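Putative modulator of DNA gyrase (Bacteroides thetaiotaomicron, PDB 1VPB) is of unproven function but probably acts as a metallopeptidase. Local coordinates at residues G75-I80 and E108-A113; P115-K120 and V342-S347; I264-G269 and S277-K282; G305-D310 and I314-R319. All coordinates share one frame; numbering follows the deposited sequence.

Contact 1. Residues G75-I80 and E108-A113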
loop_
_atom_site.group_PDB
_atom_site.type_symbol
_atom_site.label_atom_id
_atom_site.label_comp_id
_atom_site.label_asym_id
_atom_site.label_seq_id
_atom_site.Cartn_x
_atom_site.Cartn_y
_atom_site.Cartn_z
ATOM N N GLY A 75 30.536 12.285 3.861
ATOM C CA GLY A 75 29.600 12.990 4.688
ATOM C C GLY A 75 28.145 12.822 4.261
ATOM O O GLY A 75 27.242 13.182 4.995
ATOM N N ARG A 76 27.941 12.319 3.058
ATOM C CA ARG A 76 26.628 12.060 2.500
ATOM C C ARG A 76 26.190 10.637 2.885
ATOM O O ARG A 76 27.004 9.748 3.156
ATOM C CB ARG A 76 26.625 12.221 0.994
ATOM C CG ARG A 76 26.743 13.637 0.545
ATOM C CD ARG A 76 28.161 14.226 0.636
ATOM N NE ARG A 76 28.272 15.429 -0.125
ATOM C CZ ARG A 76 29.416 16.126 -0.359
ATOM N NH1 ARG A 76 30.548 15.681 0.150
ATOM N NH2 ARG A 76 29.417 17.164 -1.185
ATOM N N TYR A 77 24.895 10.380 2.705
ATOM C CA TYR A 77 24.307 9.073 3.064
ATOM C C TYR A 77 23.251 8.697 2.028
ATOM O O TYR A 77 22.351 9.496 1.749
ATOM C CB TYR A 77 23.647 9.234 4.430
ATOM C CG TYR A 77 22.841 8.024 4.878
ATOM C CD1 TYR A 77 23.451 6.950 5.451
ATOM C CD2 TYR A 77 21.465 7.997 4.673
ATOM C CE1 TYR A 77 22.699 5.831 5.857
ATOM C CE2 TYR A 77 20.707 6.888 5.087
ATOM C CZ TYR A 77 21.339 5.834 5.646
ATOM O OH TYR A 77 20.589 4.708 6.077
ATOM N N GLY A 78 23.423 7.515 1.440
ATOM C CA GLY A 78 22.608 7.012 0.325
ATOM C C GLY A 78 22.222 5.573 0.554
ATOM O O GLY A 78 22.938 4.820 1.150
ATOM N N SER A 79 21.094 5.184 -0.042
ATOM C CA SER A 79 20.596 3.818 0.036
ATOM C C SER A 79 20.362 3.192 -1.316
ATOM O O SER A 79 19.744 3.821 -2.211
ATOM C CB SER A 79 19.252 3.846 0.814
ATOM O OG SER A 79 19.413 4.467 2.080
ATOM N N ILE A 80 20.915 2.002 -1.535
ATOM C CA ILE A 80 20.695 1.292 -2.759
ATOM C C ILE A 80 20.288 -0.171 -2.477
ATOM O O ILE A 80 20.607 -0.743 -1.427
ATOM C CB ILE A 80 21.898 1.300 -3.663
ATOM C CG1 ILE A 80 23.085 0.519 -3.109
ATOM C CG2 ILE A 80 22.386 2.779 -3.944
ATOM C CD1 ILE A 80 24.334 0.612 -3.939
ATOM N N GLU A 108 25.943 15.369 8.562
ATOM C CA GLU A 108 26.995 14.937 9.472
ATOM C C GLU A 108 26.475 14.139 10.640
ATOM O O GLU A 108 27.252 13.547 11.424
ATOM C CB GLU A 108 27.764 16.145 9.958
ATOM C CG GLU A 108 28.623 16.748 8.850
ATOM C CD GLU A 108 29.556 17.831 9.343
ATOM O OE1 GLU A 108 30.491 17.523 10.106
ATOM O OE2 GLU A 108 29.326 18.988 8.978
ATOM N N ALA A 109 25.175 14.152 10.769
ATOM C CA ALA A 109 24.537 13.312 11.822
ATOM C C ALA A 109 24.396 11.851 11.401
ATOM O O ALA A 109 24.102 11.003 12.292
ATOM C CB ALA A 109 23.220 13.881 12.220
ATOM N N ARG A 110 24.579 11.523 10.104
ATOM C CA ARG A 110 24.531 10.150 9.618
ATOM C C ARG A 110 25.885 9.546 9.915
ATOM O O ARG A 110 26.857 9.666 9.170
ATOM C CB ARG A 110 24.186 10.057 8.085
ATOM C CG ARG A 110 22.780 10.417 7.746
ATOM C CD ARG A 110 21.794 9.352 8.112
ATOM N NE ARG A 110 20.476 9.729 7.700
ATOM C CZ ARG A 110 19.370 9.116 8.101
ATOM N NH1 ARG A 110 19.412 8.099 8.934
ATOM N NH2 ARG A 110 18.214 9.561 7.674
ATOM N N VAL A 111 25.953 8.867 11.072
ATOM C CA VAL A 111 27.140 8.205 11.532
ATOM C C VAL A 111 26.811 6.772 11.945
ATOM O O VAL A 111 25.672 6.421 12.133
ATOM C CB VAL A 111 27.784 8.946 12.729
ATOM C CG1 VAL A 111 28.244 10.337 12.312
ATOM C CG2 VAL A 111 26.836 8.959 13.902
ATOM N N LEU A 112 27.836 5.947 12.004
ATOM C CA LEU A 112 27.654 4.581 12.511
ATOM C C LEU A 112 27.561 4.672 14.024
ATOM O O LEU A 112 28.062 5.603 14.662
ATOM C CB LEU A 112 28.823 3.691 12.096
ATOM C CG LEU A 112 28.990 3.345 10.586
ATOM C CD1 LEU A 112 30.020 2.264 10.358
ATOM C CD2 LEU A 112 27.736 2.942 10.007
ATOM N N ALA A 113 26.851 3.709 14.581
ATOM C CA ALA A 113 26.790 3.590 16.048
ATOM C C ALA A 113 28.177 3.292 16.635
ATOM O O ALA A 113 29.046 2.735 15.978
ATOM C CB ALA A 113 25.833 2.456 16.417
#

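Contact 2. Residues P115-K120 and V342-S347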
loop_
_atom_site.group_PDB
_atom_site.type_symbol
_atom_site.label_atom_id
_atom_site.label_comp_id
_atom_site.label_asym_id
_atom_site.label_seq_id
_atom_site.Cartn_x
_atom_site.Cartn_y
_atom_site.Cartn_z
ATOM N N PRO A 115 30.533 1.025 18.307
ATOM C CA PRO A 115 30.484 -0.449 18.250
ATOM C C PRO A 115 30.447 -1.151 19.594
ATOM O O PRO A 115 30.066 -2.327 19.616
ATOM C CB PRO A 115 31.721 -0.814 17.433
ATOM C CG PRO A 115 32.588 0.308 17.680
ATOM C CD PRO A 115 31.819 1.510 17.822
ATOM N N SER A 116 30.668 -0.399 20.657
ATOM C CA SER A 116 30.544 -0.945 22.031
ATOM C C SER A 116 29.055 -1.279 22.313
ATOM O O SER A 116 28.753 -2.149 23.166
ATOM C CB SER A 116 31.092 0.032 23.039
ATOM O OG SER A 116 30.233 1.093 23.228
ATOM N N ARG A 117 28.142 -0.641 21.550
ATOM C CA ARG A 117 26.706 -0.896 21.660
ATOM C C ARG A 117 26.162 -2.070 20.871
ATOM O O ARG A 117 24.993 -2.402 21.021
ATOM C CB ARG A 117 25.927 0.345 21.210
ATOM C CG ARG A 117 26.252 1.576 21.967
ATOM C CD ARG A 117 25.532 2.796 21.421
ATOM N NE ARG A 117 24.104 2.632 21.584
ATOM C CZ ARG A 117 23.173 2.963 20.649
ATOM N NH1 ARG A 117 23.466 3.598 19.497
ATOM N NH2 ARG A 117 21.936 2.726 20.939
ATOM N N TYR A 118 26.951 -2.676 19.981
ATOM C CA TYR A 118 26.467 -3.737 19.165
ATOM C C TYR A 118 26.202 -5.038 19.926
ATOM O O TYR A 118 26.862 -5.294 20.937
ATOM C CB TYR A 118 27.496 -4.053 18.112
ATOM C CG TYR A 118 27.683 -2.992 17.027
ATOM C CD1 TYR A 118 26.619 -2.211 16.608
ATOM C CD2 TYR A 118 28.927 -2.820 16.411
ATOM C CE1 TYR A 118 26.789 -1.287 15.555
ATOM C CE2 TYR A 118 29.078 -1.949 15.352
ATOM C CZ TYR A 118 28.025 -1.199 14.933
ATOM O OH TYR A 118 28.136 -0.231 13.867
ATOM N N TYR A 119 25.262 -5.804 19.430
ATOM C CA TYR A 119 25.134 -7.199 19.877
ATOM C C TYR A 119 26.451 -7.923 19.670
ATOM O O TYR A 119 27.016 -7.993 18.592
ATOM C CB TYR A 119 24.005 -7.890 19.194
ATOM C CG TYR A 119 23.851 -9.352 19.582
ATOM C CD1 TYR A 119 23.610 -9.701 20.899
ATOM C CD2 TYR A 119 23.847 -10.341 18.640
ATOM C CE1 TYR A 119 23.434 -11.042 21.216
ATOM C CE2 TYR A 119 23.657 -11.667 18.978
ATOM C CZ TYR A 119 23.458 -11.975 20.303
ATOM O OH TYR A 119 23.310 -13.310 20.683
ATOM N N LYS A 120 26.841 -8.627 20.718
ATOM C CA LYS A 120 28.200 -9.296 20.824
ATOM C C LYS A 120 28.065 -10.811 20.822
ATOM O O LYS A 120 29.071 -11.497 20.988
ATOM C CB LYS A 120 28.927 -8.797 22.067
ATOM C CG LYS A 120 29.181 -7.274 22.159
ATOM C CD LYS A 120 30.069 -6.796 21.030
ATOM C CE LYS A 120 30.280 -5.282 21.140
ATOM N NZ LYS A 120 31.149 -4.850 19.890
ATOM N N VAL A 342 21.164 13.790 22.463
ATOM C CA VAL A 342 20.776 12.955 23.595
ATOM C C VAL A 342 21.324 11.554 23.341
ATOM O O VAL A 342 21.897 11.289 22.283
ATOM C CB VAL A 342 19.284 12.878 23.772
ATOM C CG1 VAL A 342 18.648 14.256 24.005
ATOM C CG2 VAL A 342 18.637 12.211 22.548
ATOM N N ASP A 343 21.186 10.684 24.335
ATOM C CA ASP A 343 21.693 9.330 24.211
ATOM C C ASP A 343 20.714 8.474 23.415
ATOM O O ASP A 343 19.494 8.533 23.638
ATOM C CB ASP A 343 21.817 8.676 25.569
ATOM C CG ASP A 343 22.897 9.294 26.437
ATOM O OD1 ASP A 343 23.877 9.835 25.898
ATOM O OD2 ASP A 343 22.822 9.241 27.683
ATOM N N PRO A 344 21.249 7.659 22.512
ATOM C CA PRO A 344 20.437 6.729 21.762
ATOM C C PRO A 344 20.035 5.570 22.670
ATOM O O PRO A 344 20.740 5.256 23.638
ATOM C CB PRO A 344 21.392 6.221 20.655
ATOM C CG PRO A 344 22.753 6.407 21.232
ATOM C CD PRO A 344 22.679 7.532 22.187
ATOM N N THR A 345 18.939 4.912 22.311
ATOM C CA THR A 345 18.446 3.723 22.991
ATOM C C THR A 345 18.384 2.502 22.089
ATOM O O THR A 345 19.303 1.664 22.070
ATOM C CB THR A 345 17.086 4.034 23.740
ATOM O OG1 THR A 345 16.072 4.539 22.823
ATOM C CG2 THR A 345 17.274 5.088 24.742
ATOM N N ILE A 346 17.324 2.409 21.306
ATOM C CA ILE A 346 17.170 1.427 20.284
ATOM C C ILE A 346 16.175 2.056 19.313
ATOM O O ILE A 346 15.360 2.867 19.719
ATOM C CB ILE A 346 16.660 0.063 20.865
ATOM C CG1 ILE A 346 16.774 -1.098 19.834
ATOM C CG2 ILE A 346 15.259 0.180 21.385
ATOM C CD1 ILE A 346 18.131 -1.645 19.684
ATOM N N SER A 347 16.218 1.636 18.068
ATOM C CA SER A 347 15.401 2.268 17.005
ATOM C C SER A 347 13.909 2.030 17.149
ATOM O O SER A 347 13.059 2.811 16.684
ATOM C CB SER A 347 15.880 1.797 15.654
ATOM O OG SER A 347 15.676 0.424 15.522
HETATM O O HOH W 1 22.369 1.095 23.340
#

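Contact 3. Residues I264-G269 and S277-K282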
loop_
_atom_site.group_PDB
_atom_site.type_symbol
_atom_site.label_atom_id
_atom_site.label_comp_id
_atom_site.label_asym_id
_atom_site.label_seq_id
_atom_site.Cartn_x
_atom_site.Cartn_y
_atom_site.Cartn_z
ATOM N N ILE A 264 2.908 4.603 21.214
ATOM C CA ILE A 264 4.225 4.072 20.863
ATOM C C ILE A 264 4.847 4.881 19.719
ATOM O O ILE A 264 6.030 5.149 19.741
ATOM C CB ILE A 264 4.093 2.615 20.474
ATOM C CG1 ILE A 264 3.494 1.836 21.667
ATOM C CG2 ILE A 264 5.431 2.011 20.040
ATOM C CD1 ILE A 264 4.210 1.949 22.921
ATOM N N SER A 265 4.036 5.326 18.775
ATOM C CA SER A 265 4.543 6.182 17.684
ATOM C C SER A 265 5.153 7.464 18.226
ATOM O O SER A 265 6.184 7.935 17.739
ATOM C CB SER A 265 3.431 6.500 16.697
ATOM O OG SER A 265 2.950 5.346 16.038
ATOM N N ALA A 266 4.543 8.012 19.271
ATOM C CA ALA A 266 4.985 9.238 19.891
ATOM C C ALA A 266 6.324 9.107 20.591
ATOM O O ALA A 266 6.957 10.082 20.961
ATOM C CB ALA A 266 3.927 9.756 20.838
ATOM N N LEU A 267 6.747 7.870 20.856
ATOM C CA LEU A 267 8.018 7.649 21.452
ATOM C C LEU A 267 9.165 7.543 20.460
ATOM O O LEU A 267 10.315 7.343 20.846
ATOM C CB LEU A 267 7.928 6.366 22.287
ATOM C CG LEU A 267 6.897 6.352 23.415
ATOM C CD1 LEU A 267 7.013 4.965 24.100
ATOM C CD2 LEU A 267 7.172 7.451 24.348
ATOM N N ASN A 268 8.846 7.622 19.196
ATOM C CA ASN A 268 9.886 7.478 18.168
ATOM C C ASN A 268 10.776 8.713 18.104
ATOM O O ASN A 268 10.278 9.854 18.054
ATOM C CB ASN A 268 9.258 7.281 16.820
ATOM C CG ASN A 268 8.770 5.871 16.594
ATOM O OD1 ASN A 268 9.406 4.889 17.067
ATOM N ND2 ASN A 268 7.651 5.732 15.829
ATOM N N GLY A 269 12.063 8.474 17.987
ATOM C CA GLY A 269 13.070 9.542 17.995
ATOM C C GLY A 269 12.805 10.541 16.876
ATOM O O GLY A 269 13.009 11.763 17.070
ATOM N N SER A 277 5.312 15.122 18.457
ATOM C CA SER A 277 5.011 14.074 19.418
ATOM C C SER A 277 4.408 14.651 20.637
ATOM O O SER A 277 4.991 15.511 21.306
ATOM C CB SER A 277 6.262 13.277 19.787
ATOM O OG SER A 277 5.977 12.504 20.962
ATOM N N PHE A 278 3.211 14.188 20.968
ATOM C CA PHE A 278 2.547 14.662 22.187
ATOM C C PHE A 278 3.169 14.121 23.478
ATOM O O PHE A 278 2.726 14.478 24.589
ATOM C CB PHE A 278 1.052 14.338 22.149
ATOM C CG PHE A 278 0.711 12.856 22.088
ATOM C CD1 PHE A 278 0.574 12.205 20.869
ATOM C CD2 PHE A 278 0.469 12.111 23.264
ATOM C CE1 PHE A 278 0.233 10.839 20.789
ATOM C CE2 PHE A 278 0.164 10.727 23.177
ATOM C CZ PHE A 278 0.030 10.112 21.963
ATOM N N LEU A 279 4.146 13.220 23.326
ATOM C CA LEU A 279 4.931 12.744 24.455
ATOM C C LEU A 279 6.311 13.401 24.597
ATOM O O LEU A 279 7.087 13.042 25.460
ATOM C CB LEU A 279 5.062 11.219 24.381
ATOM C CG LEU A 279 3.684 10.521 24.506
ATOM C CD1 LEU A 279 3.906 9.012 24.547
ATOM C CD2 LEU A 279 2.983 10.959 25.724
ATOM N N LEU A 280 6.571 14.442 23.806
ATOM C CA LEU A 280 7.822 15.171 23.928
ATOM C C LEU A 280 7.809 15.776 25.315
ATOM O O LEU A 280 6.751 16.238 25.782
ATOM C CB LEU A 280 7.860 16.279 22.882
ATOM C CG LEU A 280 9.116 17.139 22.821
ATOM C CD1 LEU A 280 10.291 16.364 22.264
ATOM C CD2 LEU A 280 8.771 18.374 21.967
ATOM N N ASN A 281 8.959 15.757 25.980
ATOM C CA ASN A 281 9.115 16.344 27.327
ATOM C C ASN A 281 8.307 15.657 28.433
ATOM O O ASN A 281 7.997 16.259 29.451
ATOM C CB ASN A 281 8.771 17.852 27.340
ATOM C CG ASN A 281 9.680 18.672 26.446
ATOM O OD1 ASN A 281 10.857 18.320 26.205
ATOM N ND2 ASN A 281 9.135 19.771 25.925
ATOM N N LYS A 282 7.924 14.414 28.219
ATOM C CA LYS A 282 7.173 13.674 29.243
ATOM C C LYS A 282 8.003 12.550 29.866
ATOM O O LYS A 282 7.491 11.808 30.714
ATOM C CB LYS A 282 5.937 13.079 28.626
ATOM C CG LYS A 282 4.963 14.054 27.951
ATOM C CD LYS A 282 4.462 15.121 28.806
ATOM C CE LYS A 282 3.448 15.942 28.005
ATOM N NZ LYS A 282 3.417 17.330 28.495
#

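Contact 4. Residues G305-D310 and I314-R319. With EDO (1,2-ethanediol), chain B.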
loop_
_atom_site.group_PDB
_atom_site.type_symbol
_atom_site.label_atom_id
_atom_site.label_comp_id
_atom_site.label_asym_id
_atom_site.label_seq_id
_atom_site.Cartn_x
_atom_site.Cartn_y
_atom_site.Cartn_z
ATOM N N GLY A 305 8.489 -11.254 17.095
ATOM C CA GLY A 305 9.071 -9.973 17.472
ATOM C C GLY A 305 10.441 -10.033 18.102
ATOM O O GLY A 305 11.173 -9.035 18.203
ATOM N N ALA A 306 10.818 -11.211 18.604
ATOM C CA ALA A 306 12.057 -11.308 19.354
ATOM C C ALA A 306 13.284 -11.082 18.457
ATOM O O ALA A 306 13.301 -11.489 17.291
ATOM C CB ALA A 306 12.146 -12.666 20.034
ATOM N N ARG A 307 14.276 -10.428 19.008
ATOM C CA ARG A 307 15.527 -10.142 18.288
ATOM C C ARG A 307 16.613 -9.640 19.211
ATOM O O ARG A 307 16.336 -8.997 20.225
ATOM C CB ARG A 307 15.267 -9.117 17.166
ATOM C CG ARG A 307 14.759 -7.817 17.646
ATOM C CD ARG A 307 14.568 -6.793 16.526
ATOM N NE ARG A 307 14.014 -5.545 17.073
ATOM C CZ ARG A 307 13.965 -4.394 16.415
ATOM N NH1 ARG A 307 14.410 -4.283 15.160
ATOM N NH2 ARG A 307 13.421 -3.363 16.997
ATOM N N TYR A 308 17.862 -10.004 18.879
ATOM C CA TYR A 308 18.993 -9.538 19.674
ATOM C C TYR A 308 19.625 -8.208 19.223
ATOM O O TYR A 308 20.420 -7.653 19.931
ATOM C CB TYR A 308 20.073 -10.613 19.705
ATOM C CG TYR A 308 19.713 -11.788 20.626
ATOM C CD1 TYR A 308 19.231 -11.541 21.892
ATOM C CD2 TYR A 308 19.815 -13.110 20.184
ATOM C CE1 TYR A 308 18.895 -12.601 22.733
ATOM C CE2 TYR A 308 19.477 -14.197 21.034
ATOM C CZ TYR A 308 19.025 -13.902 22.323
ATOM O OH TYR A 308 18.674 -14.954 23.190
ATOM N N PHE A 309 19.239 -7.749 18.037
ATOM C CA PHE A 309 19.744 -6.464 17.555
ATOM C C PHE A 309 18.734 -5.831 16.609
ATOM O O PHE A 309 17.937 -6.525 15.994
ATOM C CB PHE A 309 21.119 -6.602 16.875
ATOM C CG PHE A 309 21.208 -7.699 15.886
ATOM C CD1 PHE A 309 21.593 -8.999 16.279
ATOM C CD2 PHE A 309 20.966 -7.456 14.540
ATOM C CE1 PHE A 309 21.700 -9.994 15.369
ATOM C CE2 PHE A 309 21.092 -8.472 13.623
ATOM C CZ PHE A 309 21.420 -9.760 14.071
ATOM N N ASP A 310 18.824 -4.510 16.468
ATOM C CA ASP A 310 18.024 -3.841 15.453
ATOM C C ASP A 310 18.790 -3.721 14.163
ATOM O O ASP A 310 19.903 -4.262 14.008
ATOM C CB ASP A 310 17.515 -2.504 15.964
ATOM C CG ASP A 310 18.582 -1.411 16.051
ATOM O OD1 ASP A 310 19.798 -1.623 15.725
ATOM O OD2 ASP A 310 18.214 -0.253 16.414
ATOM N N ILE A 314 22.503 -2.542 16.982
ATOM C CA ILE A 314 22.478 -2.156 18.374
ATOM C C ILE A 314 21.900 -3.346 19.133
ATOM O O ILE A 314 20.869 -3.851 18.753
ATOM C CB ILE A 314 21.639 -0.919 18.638
ATOM C CG1 ILE A 314 22.196 0.302 17.880
ATOM C CG2 ILE A 314 21.607 -0.582 20.104
ATOM C CD1 ILE A 314 23.599 0.419 17.972
ATOM N N ALA A 315 22.536 -3.729 20.216
ATOM C CA ALA A 315 21.994 -4.809 21.058
ATOM C C ALA A 315 20.646 -4.380 21.683
ATOM O O ALA A 315 20.551 -3.321 22.352
ATOM C CB ALA A 315 22.978 -5.125 22.159
ATOM N N THR A 316 19.613 -5.185 21.510
ATOM C CA THR A 316 18.347 -4.993 22.221
ATOM C C THR A 316 18.518 -5.282 23.701
ATOM O O THR A 316 19.367 -6.076 24.087
ATOM C CB THR A 316 17.250 -5.854 21.639
ATOM O OG1 THR A 316 17.703 -7.213 21.572
ATOM C CG2 THR A 316 16.955 -5.438 20.135
ATOM N N GLU A 317 17.695 -4.658 24.506
ATOM C CA GLU A 317 17.702 -4.820 25.949
ATOM C C GLU A 317 16.253 -4.773 26.378
ATOM O O GLU A 317 15.435 -4.022 25.840
ATOM C CB GLU A 317 18.368 -3.597 26.615
ATOM C CG GLU A 317 19.800 -3.393 26.220
ATOM C CD GLU A 317 20.372 -2.147 26.889
ATOM O OE1 GLU A 317 19.868 -1.695 27.945
ATOM O OE2 GLU A 317 21.297 -1.591 26.320
ATOM N N ARG A 318 15.948 -5.513 27.450
ATOM C CA ARG A 318 14.705 -5.265 28.174
ATOM C C ARG A 318 14.623 -3.864 28.681
ATOM O O ARG A 318 15.599 -3.352 29.242
ATOM C CB ARG A 318 14.610 -6.224 29.357
ATOM C CG ARG A 318 14.438 -7.634 28.965
ATOM C CD ARG A 318 13.953 -8.611 30.142
ATOM N NE ARG A 318 13.019 -7.889 31.016
ATOM C CZ ARG A 318 11.908 -8.341 31.558
ATOM N NH1 ARG A 318 11.482 -9.589 31.362
ATOM N NH2 ARG A 318 11.182 -7.504 32.295
ATOM N N ARG A 319 13.471 -3.212 28.494
ATOM C CA ARG A 319 13.262 -1.875 29.012
ATOM C C ARG A 319 11.842 -1.712 29.555
ATOM O O ARG A 319 10.887 -2.249 29.018
ATOM C CB ARG A 319 13.408 -0.822 27.909
ATOM C CG ARG A 319 14.861 -0.476 27.559
ATOM C CD ARG A 319 15.012 0.713 26.623
ATOM N NE ARG A 319 16.410 1.039 26.388
ATOM C CZ ARG A 319 17.194 0.456 25.477
ATOM N NH1 ARG A 319 16.727 -0.497 24.687
ATOM N NH2 ARG A 319 18.455 0.832 25.363
HETATM C C1 EDO B . 10.337 -13.417 14.772
HETATM O O1 EDO B . 9.067 -12.845 14.536
HETATM C C2 EDO B . 11.413 -12.420 14.427
HETATM O O2 EDO B . 11.426 -11.301 15.315
HETATM O O HOH W 2 20.806 -8.173 22.661
#

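Contact 1. Residues G75-I80 and E108-A113
G75 and E108 bring their CA atoms within 5.8 Å of each other, and Y77 faces R110 two residues further along both segments. The contact joins strand 76-82 of a six-stranded antiparallel sheet, outermost within this chain, to the loop that follows helix 87-101. The side chains of Y77 and R110 then make a cation-pi stack at the protein surface. The guanidinium of R110 lies almost flat on the tyrosine ring, with the planes 15° apart. It sits off-centre, and R110 CZ is 4.5 Å from the centroid of the Y77 ring. The aliphatic part of the arginine is more central: R110 CD makes a CH-pi contact over the same ring. The R110 chain bends at chi2 (-75°), which lays CD, NE and CZ along the ring. An alanine in place of Y77 would probably leave the R110 guanidinium without this flat partner and less firmly fixed. R110 also makes a cation-pi contact with Y335 of helix 334-340, while Y77 meets Y72 edge-to-face. Further along the strand, S79 and I80 pair with a parallel strand of the second subunit. At the base of the stack, Y77 CB touches R110 CG at 3.6 Å.

Contact 2. Residues P115-K120 and V342-S347
R117 carries this surface contact by laying one face of its guanidinium against the ring of P344. Within this pair the nearest atoms are R117 NH1 and P344 CG, 3.4 Å apart. P344 CG stands over the rim of the flat group rather than its middle, and P344 CB lies beside NH1 and NH2. The arginine leaves the 3-10 segment 115-117 with CG opposite the carbonyl carbon (chi1 -58°). It runs straight through chi2 and bends at chi3 (64°), which swings the guanidinium against the proline. At the edge of the group, R117 NH2 comes within 3.1 Å of T345 O. R117 NE donates to water 1 at 2.9 Å, and that water gives a weak hydrogen bond to T345 O. The hydroxyl of T345 is engaged with Y330 and I332 instead. Within 115-120, K120 NZ donates to P115 O at 2.8 Å from above the carbonyl plane. Y118 N reaches the same oxygen from the opposite face. A leucine in place of R117 would probably leave water 1 without its NE donor and P344 without its flat partner. The contact thus links the loop between helices 87-101 and 138-150 to the loop between helix 334-340 and strand 352-354. T345 and I346 also touch R319 of strand 319-323.

Contact 3. Residues I264-G269 and S277-K282
An ST turn at S277 opens the 277-282 segment, and its hydroxyl also bonds to the C-terminal part of helix 256-265 and the residues that follow, at A266 O. A266 and S277 face each other with CA atoms 4.9 Å apart. S277 OG gives its hydrogen to A266 O at 2.6 Å. The hydroxyl lies in the carbonyl plane, on a lone pair. S277 OG in turn accepts from L279 N at 3.1 Å, and this second bond closes the ST turn. One serine hydroxyl therefore serves both segments, as donor across the contact and as acceptor within its own turn. It is held there with OG opposite the backbone N (chi1 166°).

Apolar groups pack beside this polar link. The methyl of A266 sits over one face of the F278 ring, displaced toward its rim. A266 CB is 4.1 Å from the centroid of the F278 ring, a CH-pi contact. L279 borders the same methyl, with its CG 3.8 Å from A266 CB. L267 starts out pointing away from 277-282, yet its CD2 reaches L279 CD1 at 3.6 Å. These two leucines meet through methyl groups.

All five touching residues are buried. F278 also packs on L416 and I417 of helix 416-421, and L267 packs on Y330 and F331. A type I turn runs from S265 to N268. In 277-282, a type I turn from S277 to L280 overlaps a type II turn from L279 to K282. Overlapping beta turns are thus combined with an ST turn whose serine hydroxyl also bridges to A266 O.

Contact 4. Residues G305-D310 and I314-R319
This is a backbone pairing between two loop segments, the second ending at the start of strand 319-323, in the long connection from strand 294-296. F309 and A315 form a single beta bridge, with their CA atoms 4.5 Å apart. D310 N donates to I314 O at 3.1 Å, and T316 N donates to Y308 O at 3.0 Å. F309 CA adds a CA-H...O contact to I314 O. Water 2 gives hydrogen bonds to both Y308 O and T316 O. Beyond the pairing, G305 N and A306 O hold a 1,2-ethanediol, probably picked up from the crystallisation solution.

Two side chains extend the pairing. T316 OG1 donates to R307 O at 2.6 Å, tilted 20° from the carbonyl plane. With chi1 at 52°, this hydroxyl stands between the backbone N and the carbonyl carbon. It also bonds to H299 NE2. At the other end, I314 N donates to D310 OD1 at 3.1 Å from above the carboxylate plane. D310 OD2 bonds to the hydroxyl of S347. D310 OD1 also accepts from E312 N, so two backbone N-H groups meet on one oxygen and tie D310 to the turn that leads into 314-319.

Contacts 2 and 4 are the closest pair, with centres about 10 Å apart. R117 O and A315 N join them at 2.9 Å, and the bond between S347 OG and D310 OD2 measures 2.8 Å. Along the chain, contacts 3 and 4 are both nested inside the loop closed by contact 2. Contact 1 lies earlier. It touches contact 2 through A113 O and Y118 OH, 3.8 Å apart. It touches contact 4 through A113 CB and I314 CD1, 3.4 Å apart, so I314 has neighbours from both contacts 1 and 2. Contact 3 touches contact 2 at N268 OD1 and S347 O, 4.2 Å apart. Its nearest atoms are about 9 Å from contact 4 and about 11 Å from contact 1.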